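Local coordinates for protein sulfatase (Bacteroides fragilis CAG:558, PDB 6USS) that probably hydrolyses aryl sulfate esters as a gut bacterial member of the sulfatase family, at an active site that holds a calcium ion, at residues N35-M40 with Q251-Y256; N314-F319 with V362-V367; I318-N323 with V356-I361. The protein carries 1 engineered substitution. All coordinates share one frame; numbering follows the deposited sequence.

Contact 1 (N35-M40 with Q251-Y256); sequences NIILFM and QPFFLY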
# COMPACT_ATOMS: atom_id res chain seq x y z
N ASN A 35 14.18 -8.49 11.98
CA ASN A 35 14.06 -7.70 10.77
C ASN A 35 14.91 -8.32 9.67
O ASN A 35 15.91 -8.99 9.94
CB ASN A 35 14.50 -6.26 11.00
CG ASN A 35 13.93 -5.68 12.26
OD1 ASN A 35 12.73 -5.44 12.37
ND2 ASN A 35 14.78 -5.47 13.23
N ILE A 36 14.51 -8.09 8.43
CA ILE A 36 15.17 -8.60 7.26
C ILE A 36 15.41 -7.44 6.30
O ILE A 36 14.47 -6.72 5.94
CB ILE A 36 14.32 -9.69 6.59
CG1 ILE A 36 14.01 -10.80 7.62
CG2 ILE A 36 14.98 -10.18 5.31
CD1 ILE A 36 13.13 -11.93 7.10
N ILE A 37 16.66 -7.27 5.88
CA ILE A 37 16.99 -6.38 4.77
C ILE A 37 17.50 -7.23 3.62
O ILE A 37 18.51 -7.95 3.76
CB ILE A 37 18.04 -5.34 5.16
CG1 ILE A 37 17.54 -4.43 6.28
CG2 ILE A 37 18.40 -4.50 3.93
CD1 ILE A 37 18.64 -3.50 6.79
N LEU A 38 16.81 -7.14 2.48
CA LEU A 38 17.27 -7.69 1.20
C LEU A 38 17.85 -6.53 0.40
O LEU A 38 17.11 -5.66 -0.06
CB LEU A 38 16.11 -8.34 0.45
CG LEU A 38 16.41 -8.85 -0.96
CD1 LEU A 38 17.56 -9.84 -0.91
CD2 LEU A 38 15.16 -9.51 -1.54
N PHE A 39 19.18 -6.52 0.26
CA PHE A 39 19.90 -5.45 -0.45
C PHE A 39 20.23 -6.03 -1.82
O PHE A 39 21.06 -6.94 -1.94
CB PHE A 39 21.13 -5.02 0.36
CG PHE A 39 21.89 -3.83 -0.19
CD1 PHE A 39 22.83 -3.99 -1.20
CD2 PHE A 39 21.73 -2.57 0.36
CE1 PHE A 39 23.57 -2.89 -1.67
CE2 PHE A 39 22.46 -1.47 -0.11
CZ PHE A 39 23.37 -1.63 -1.12
N MET A 40 19.56 -5.51 -2.85
CA MET A 40 19.62 -6.03 -4.21
C MET A 40 20.26 -4.99 -5.12
O MET A 40 19.71 -3.88 -5.27
CB MET A 40 18.23 -6.41 -4.74
CG MET A 40 18.24 -6.99 -6.14
SD MET A 40 18.86 -8.68 -6.29
CE MET A 40 17.71 -9.54 -5.21
N GLN A 251 6.53 -3.79 15.54
CA GLN A 251 6.46 -4.90 14.58
C GLN A 251 7.81 -4.97 13.87
O GLN A 251 8.49 -3.94 13.75
CB GLN A 251 5.32 -4.71 13.56
CG GLN A 251 5.25 -3.33 12.90
CD GLN A 251 4.15 -3.19 11.83
OE1 GLN A 251 3.68 -4.17 11.25
NE2 GLN A 251 3.74 -1.95 11.58
N PRO A 252 8.23 -6.14 13.41
CA PRO A 252 9.48 -6.22 12.65
C PRO A 252 9.27 -5.63 11.26
O PRO A 252 8.14 -5.43 10.80
CB PRO A 252 9.76 -7.71 12.58
CG PRO A 252 8.40 -8.34 12.61
CD PRO A 252 7.51 -7.43 13.43
N PHE A 253 10.38 -5.34 10.59
CA PHE A 253 10.30 -4.76 9.26
C PHE A 253 11.02 -5.64 8.24
O PHE A 253 11.83 -6.52 8.56
CB PHE A 253 10.87 -3.33 9.24
CG PHE A 253 12.35 -3.24 9.49
CD1 PHE A 253 13.28 -3.52 8.48
CD2 PHE A 253 12.83 -2.82 10.72
CE1 PHE A 253 14.63 -3.41 8.72
CE2 PHE A 253 14.20 -2.71 10.97
CZ PHE A 253 15.09 -3.01 9.98
N PHE A 254 10.68 -5.39 6.99
CA PHE A 254 11.36 -5.98 5.85
C PHE A 254 11.62 -4.83 4.90
O PHE A 254 10.68 -4.16 4.47
CB PHE A 254 10.51 -7.07 5.21
CG PHE A 254 11.00 -7.50 3.88
CD1 PHE A 254 12.16 -8.25 3.75
CD2 PHE A 254 10.30 -7.16 2.72
CE1 PHE A 254 12.61 -8.67 2.50
CE2 PHE A 254 10.75 -7.57 1.46
CZ PHE A 254 11.90 -8.32 1.35
N LEU A 255 12.89 -4.55 4.64
CA LEU A 255 13.28 -3.52 3.70
C LEU A 255 13.85 -4.20 2.46
O LEU A 255 14.85 -4.90 2.54
CB LEU A 255 14.32 -2.59 4.33
CG LEU A 255 15.03 -1.68 3.33
CD1 LEU A 255 14.03 -0.84 2.60
CD2 LEU A 255 16.05 -0.78 4.04
N TYR A 256 13.20 -3.99 1.32
CA TYR A 256 13.74 -4.44 0.03
C TYR A 256 14.51 -3.27 -0.56
O TYR A 256 13.95 -2.42 -1.27
CB TYR A 256 12.63 -4.91 -0.91
CG TYR A 256 13.10 -5.39 -2.29
CD1 TYR A 256 14.24 -6.18 -2.44
CD2 TYR A 256 12.36 -5.09 -3.43
CE1 TYR A 256 14.65 -6.64 -3.72
CE2 TYR A 256 12.75 -5.54 -4.69
CZ TYR A 256 13.90 -6.32 -4.83
OH TYR A 256 14.26 -6.75 -6.10
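Asn35 stacks its amide over the CD2-CE2 side of the Phe253 ring where two parallel strands, 35-40 and 253-256, run side by side in the mixed sheet of the alkaline-phosphatase-like sulfatase fold. The short strand axes approach to 4.8 Å. Amide and ring planes lie 11° apart, and Asn35 CB stands over the ring centre in a CH-pi contact, 3.5 Å from the centroid of Phe253. This stack depends on the first torsion of Phe253: CG sits between the backbone N and the carbonyl carbon (chi1 67°), bringing the ring across the strand gap toward Asn35. The amide nitrogen is tied to the next strand, Asn35 ND2 giving a hydrogen bond to Thr315 OG1. Ile37 meets the same phenyl ring from its edge, with CG1 3.9 Å from Phe253 CE1, and lies alongside Leu255 on that face of the sheet, where Leu306 of helix 283-308 packs on it.

Ile36, Leu38, Phe254 and Tyr256 fill the opposite face. Ile36 and Phe254 cross at a slant, CG2 of the isoleucine lying 3.8 Å from CD1 of the ring. Leu38 and Tyr256 instead point the same way, with Leu38 CD2 3.6 Å from Tyr256 CD1, and Leu95 of helix 88-97 touches both. Farther along, Met40 CB reaches Tyr256 CE1 at 3.7 Å. The backbones are laced by Ile36 N to Phe253 O, Leu255 N to Ile36 O and Leu38 N to Leu255 O. Ahead of this ladder the Asn35 side chain supplies one further acceptor: Phe253 N donates to Asn35 OD1 at 2.9 Å, in the carbonyl plane and on a lone pair, with an N-H...O angle of 158°.

Contact 2 (N314-F319 with V362-V367); sequences NTIVIF and VRWPGV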
# COMPACT_ATOMS: atom_id res chain seq x y z
N ASN A 314 19.40 -8.23 15.74
CA ASN A 314 18.14 -8.88 15.39
C ASN A 314 17.71 -8.52 13.97
O ASN A 314 16.51 -8.42 13.68
CB ASN A 314 17.06 -8.53 16.41
CG ASN A 314 15.92 -9.57 16.42
OD1 ASN A 314 16.12 -10.74 16.06
ND2 ASN A 314 14.72 -9.14 16.83
N THR A 315 18.67 -8.33 13.06
CA THR A 315 18.38 -8.02 11.67
C THR A 315 19.19 -8.93 10.75
O THR A 315 20.40 -9.05 10.91
CB THR A 315 18.69 -6.56 11.33
OG1 THR A 315 17.82 -5.69 12.07
CG2 THR A 315 18.50 -6.32 9.84
N ILE A 316 18.51 -9.54 9.80
CA ILE A 316 19.15 -10.33 8.76
C ILE A 316 19.42 -9.43 7.56
O ILE A 316 18.52 -8.72 7.09
CB ILE A 316 18.26 -11.52 8.36
CG1 ILE A 316 18.07 -12.48 9.53
CG2 ILE A 316 18.86 -12.27 7.20
CD1 ILE A 316 17.12 -13.63 9.20
N VAL A 317 20.65 -9.47 7.06
CA VAL A 317 21.05 -8.71 5.89
C VAL A 317 21.38 -9.71 4.79
O VAL A 317 22.24 -10.58 4.97
CB VAL A 317 22.24 -7.79 6.19
CG1 VAL A 317 22.66 -7.04 4.93
CG2 VAL A 317 21.91 -6.83 7.32
N ILE A 318 20.69 -9.61 3.66
CA ILE A 318 20.96 -10.44 2.50
C ILE A 318 21.41 -9.54 1.37
O ILE A 318 20.66 -8.66 0.93
CB ILE A 318 19.75 -11.28 2.07
CG1 ILE A 318 19.15 -12.06 3.25
CG2 ILE A 318 20.18 -12.24 1.00
CD1 ILE A 318 17.79 -12.68 2.94
N PHE A 319 22.63 -9.76 0.91
CA PHE A 319 23.20 -9.06 -0.23
C PHE A 319 23.04 -9.94 -1.46
O PHE A 319 23.36 -11.13 -1.42
CB PHE A 319 24.67 -8.73 -0.00
CG PHE A 319 25.26 -7.85 -1.05
CD1 PHE A 319 25.71 -8.38 -2.25
CD2 PHE A 319 25.40 -6.49 -0.82
CE1 PHE A 319 26.28 -7.56 -3.22
CE2 PHE A 319 25.96 -5.67 -1.79
CZ PHE A 319 26.40 -6.21 -2.99
N VAL A 362 25.09 -13.34 3.40
CA VAL A 362 24.04 -13.32 4.42
C VAL A 362 24.69 -13.12 5.78
O VAL A 362 25.57 -13.90 6.17
CB VAL A 362 23.18 -14.59 4.40
CG1 VAL A 362 22.31 -14.64 5.64
CG2 VAL A 362 22.34 -14.64 3.12
N ARG A 363 24.27 -12.08 6.48
CA ARG A 363 24.56 -11.91 7.89
C ARG A 363 23.28 -12.24 8.63
O ARG A 363 22.19 -11.87 8.20
CB ARG A 363 25.01 -10.48 8.22
CG ARG A 363 25.47 -10.28 9.67
CD ARG A 363 26.10 -8.90 9.91
NE ARG A 363 25.11 -7.83 9.98
CZ ARG A 363 25.40 -6.52 9.95
NH1 ARG A 363 26.66 -6.12 9.85
NH2 ARG A 363 24.43 -5.62 10.03
N TRP A 364 23.42 -12.98 9.72
CA TRP A 364 22.32 -13.43 10.55
C TRP A 364 22.92 -13.72 11.92
O TRP A 364 23.26 -14.87 12.23
CB TRP A 364 21.66 -14.66 9.93
CG TRP A 364 20.39 -15.12 10.60
CD1 TRP A 364 19.81 -14.59 11.71
CD2 TRP A 364 19.54 -16.19 10.17
NE1 TRP A 364 18.64 -15.27 12.01
CE2 TRP A 364 18.46 -16.26 11.08
CE3 TRP A 364 19.58 -17.10 9.11
CZ2 TRP A 364 17.44 -17.21 10.96
CZ3 TRP A 364 18.57 -18.03 8.98
CH2 TRP A 364 17.51 -18.08 9.91
N PRO A 365 23.13 -12.69 12.75
CA PRO A 365 23.91 -12.86 13.98
C PRO A 365 23.27 -13.88 14.93
O PRO A 365 22.06 -13.86 15.16
CB PRO A 365 23.92 -11.45 14.59
CG PRO A 365 23.59 -10.52 13.44
CD PRO A 365 22.67 -11.30 12.55
N GLY A 366 24.10 -14.77 15.45
CA GLY A 366 23.64 -15.85 16.31
C GLY A 366 23.26 -17.13 15.60
O GLY A 366 23.15 -18.18 16.26
N VAL A 367 23.04 -17.08 14.29
CA VAL A 367 22.61 -18.23 13.51
C VAL A 367 23.67 -18.63 12.49
O VAL A 367 24.04 -19.79 12.38
CB VAL A 367 21.26 -17.93 12.81
CG1 VAL A 367 20.84 -19.10 11.91
CG2 VAL A 367 20.19 -17.58 13.86
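An antiparallel pairing within the mixed sheet of the sulfatase fold joins Val317 to Arg363 and Ile318 to Val362, just before segment 362-367 leaves its strand in a tight turn. Val317 and Arg363 form the hydrogen-bonded pair: Arg363 N donates to Val317 O at 2.9 Å, and Val317 N returns a bond of 3.1 Å to Arg363 O. Their side chains run alongside each other. The arginine chain bends at chi3 (75°), and its NH2 comes 3.9 Å from Val317 CG2, while NH1 is hydrogen-bonded to Gln75 OE1. Leu72 of helix 67-74 and Leu306 of helix 283-308 touch both residues on this face.

On the other face the non-hydrogen-bonded pair meets through methyl groups, Ile318 CG2 to Val362 CG2 at 3.9 Å. Next to it Ile316 lies along Trp364. Its CG1, anti to the carbonyl carbon, carries CD1 over the indole in a CH-pi contact, 3.5 Å from the centroid of the five-membered ring of Trp364 and close to the ring normal. The opposite face of the indole takes Val367 CG1, so the tryptophan is sandwiched between two aliphatic groups. That second layer is delivered by a type II turn, Trp364-Pro365-Gly366-Val367, closed by a 3.0 Å hydrogen bond from Val367 N to Trp364 O; Gly366 has the positive phi (90°) of its third position. Pro365 CD abuts Thr315 O at 3.6 Å.

Val317 therefore has both backbone polar atoms satisfied by a single residue, Arg363, whereas the packing beyond this pair is essentially apolar. The indole is held by a CH-pi contact on one face and aliphatic packing on the other. Gln75 OE1 gives the buried guanidinium a neutral acceptor, which probably helps to solvate its charge but does not neutralise it.

Contact 3 (I318-N323 with V356-I361); sequences IFMSDN and VREPMI. With CA (calcium ion), chain C.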
# COMPACT_ATOMS: atom_id res chain seq x y z
N ILE A 318 20.69 -9.61 3.66
CA ILE A 318 20.96 -10.44 2.50
C ILE A 318 21.41 -9.54 1.37
O ILE A 318 20.66 -8.66 0.93
CB ILE A 318 19.75 -11.28 2.07
CG1 ILE A 318 19.15 -12.06 3.25
CG2 ILE A 318 20.18 -12.24 1.00
CD1 ILE A 318 17.79 -12.68 2.94
N PHE A 319 22.63 -9.76 0.91
CA PHE A 319 23.20 -9.06 -0.23
C PHE A 319 23.04 -9.94 -1.46
O PHE A 319 23.36 -11.13 -1.42
CB PHE A 319 24.67 -8.73 -0.00
CG PHE A 319 25.26 -7.85 -1.05
CD1 PHE A 319 25.71 -8.38 -2.25
CD2 PHE A 319 25.40 -6.49 -0.82
CE1 PHE A 319 26.28 -7.56 -3.22
CE2 PHE A 319 25.96 -5.67 -1.79
CZ PHE A 319 26.40 -6.21 -2.99
N MET A 320 22.58 -9.33 -2.56
CA MET A 320 22.34 -10.10 -3.77
C MET A 320 22.42 -9.17 -4.98
O MET A 320 22.31 -7.95 -4.85
CB MET A 320 20.99 -10.81 -3.69
CG MET A 320 20.66 -11.70 -4.88
SD MET A 320 21.94 -12.91 -5.18
CE MET A 320 21.07 -14.05 -6.25
N SER A 321 22.63 -9.76 -6.15
CA SER A 321 22.52 -9.06 -7.41
C SER A 321 21.59 -9.84 -8.33
O SER A 321 21.46 -11.06 -8.22
CB SER A 321 23.89 -8.86 -8.08
OG SER A 321 23.72 -8.25 -9.34
N ASP A 322 20.96 -9.13 -9.27
CA ASP A 322 19.90 -9.74 -10.05
C ASP A 322 20.36 -10.37 -11.36
O ASP A 322 19.59 -11.14 -11.93
CB ASP A 322 18.80 -8.70 -10.34
CG ASP A 322 19.19 -7.74 -11.44
OD1 ASP A 322 20.40 -7.45 -11.59
OD2 ASP A 322 18.29 -7.30 -12.18
N ASN A 323 21.55 -10.05 -11.86
CA ASN A 323 22.11 -10.74 -13.03
C ASN A 323 23.55 -10.27 -13.22
O ASN A 323 24.06 -9.42 -12.47
CB ASN A 323 21.29 -10.52 -14.31
CG ASN A 323 21.08 -9.06 -14.64
OD1 ASN A 323 22.04 -8.34 -14.95
ND2 ASN A 323 19.83 -8.61 -14.58
N VAL A 356 24.75 -15.27 -14.97
CA VAL A 356 23.86 -15.81 -13.94
C VAL A 356 24.51 -16.01 -12.58
O VAL A 356 23.79 -16.10 -11.57
CB VAL A 356 23.21 -17.13 -14.42
CG1 VAL A 356 22.30 -16.88 -15.60
CG2 VAL A 356 24.28 -18.17 -14.76
N ARG A 357 25.84 -16.08 -12.44
CA ARG A 357 26.45 -16.24 -11.13
C ARG A 357 26.60 -14.88 -10.45
O ARG A 357 27.31 -14.01 -10.95
CB ARG A 357 27.80 -16.96 -11.22
CG ARG A 357 28.09 -17.74 -9.95
CD ARG A 357 29.55 -18.12 -9.80
NE ARG A 357 29.91 -19.24 -10.64
CZ ARG A 357 30.49 -20.35 -10.21
NH1 ARG A 357 30.79 -20.48 -8.92
NH2 ARG A 357 30.78 -21.34 -11.06
N GLU A 358 25.94 -14.71 -9.27
CA GLU A 358 25.76 -13.45 -8.56
C GLU A 358 26.51 -13.42 -7.23
O GLU A 358 26.64 -14.45 -6.56
CB GLU A 358 24.27 -13.20 -8.29
CG GLU A 358 23.40 -13.21 -9.52
CD GLU A 358 24.01 -12.37 -10.62
OE1 GLU A 358 24.19 -12.91 -11.74
OE2 GLU A 358 24.32 -11.18 -10.36
N PRO A 359 26.98 -12.26 -6.79
CA PRO A 359 27.57 -12.15 -5.45
C PRO A 359 26.48 -12.15 -4.39
O PRO A 359 25.51 -11.39 -4.48
CB PRO A 359 28.30 -10.81 -5.49
CG PRO A 359 27.54 -10.01 -6.53
CD PRO A 359 27.14 -11.02 -7.57
N MET A 360 26.64 -12.99 -3.36
CA MET A 360 25.59 -13.14 -2.37
C MET A 360 26.20 -13.32 -0.99
O MET A 360 27.15 -14.09 -0.80
CB MET A 360 24.67 -14.32 -2.70
CG MET A 360 23.53 -14.52 -1.74
SD MET A 360 22.61 -16.02 -2.15
CE MET A 360 21.70 -16.27 -0.63
N ILE A 361 25.65 -12.60 -0.02
CA ILE A 361 26.15 -12.59 1.35
C ILE A 361 24.96 -12.61 2.30
O ILE A 361 23.94 -11.96 2.04
CB ILE A 361 27.03 -11.35 1.63
CG1 ILE A 361 28.09 -11.16 0.54
CG2 ILE A 361 27.69 -11.48 2.98
CD1 ILE A 361 28.96 -9.93 0.76
CA CA C . 19.27 -6.29 -13.92
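Ile361 O is gripped twice by the facing strand: Phe319 N donates to it at 2.8 Å with an N-H...O angle of 167°, and Ile318 CA adds a CA-H...O contact. Phe319 O is used the same way, by Ile361 N at 3.1 Å and by the CA of Met360. This antiparallel pair lies in the central sheet of the sulfatase fold. Beyond Met320 and Met360 the register slips by one residue, so that Ser321 faces Glu358, their CA atoms 5.6 Å apart.

Phe319 CB packs on Ile361 CB, while its ring turns an edge to Pro359 O. Met320, bent at chi2, crosses Glu358 at about a right angle and sets SD 3.9 Å from Glu358 CB. The glutamate chain also bends at chi2 (-47°), curling its carboxylate toward the backbone of Asn323; OE2 lies 3.2 Å from Ser321 OG, whose hydrogen bond goes to Met44 O.

The loop that follows carries the metal. Asp322 binds calcium unevenly, through OD2 at 2.2 Å and OD1 at 2.8 Å, and OD2 also accepts a hydrogen bond from Arg92 NE. Asn323, Asp42, Asp43 and the engineered Cys88 complete the site.

Strand 318-321 has strand 35-41 on its other side, where Met320 touches Met40; Met360 packs on Phe79 of strand 77-83, and Phe383 of helix 383-390 touches Met320 and Met360.

In the fold
Four neighbouring strands carry the three contacts in the order 253-258, 35-41, 315-321, 357-363. Contact 1 joins the first two; contacts 2 and 3 are successive parts of the last pairing, their centres 15 Å apart and Ile318 and Phe319 common to both. Strands 35-41 and 315-321 knit contact 1 to the others, with probable hydrogen bonds from Ile37 N to Ile316 O and from Phe39 N to Ile318 O, each 2.7 Å. These two strands run toward the calcium and finish beside it, whereas 357-363 starts on that side: contact 3 holds Asp322, and the side chain of Met40 in contact 1 comes about 8 Å from the ion, just before Asp42 and Asp43. Contact 2 lies farther back along the sheet.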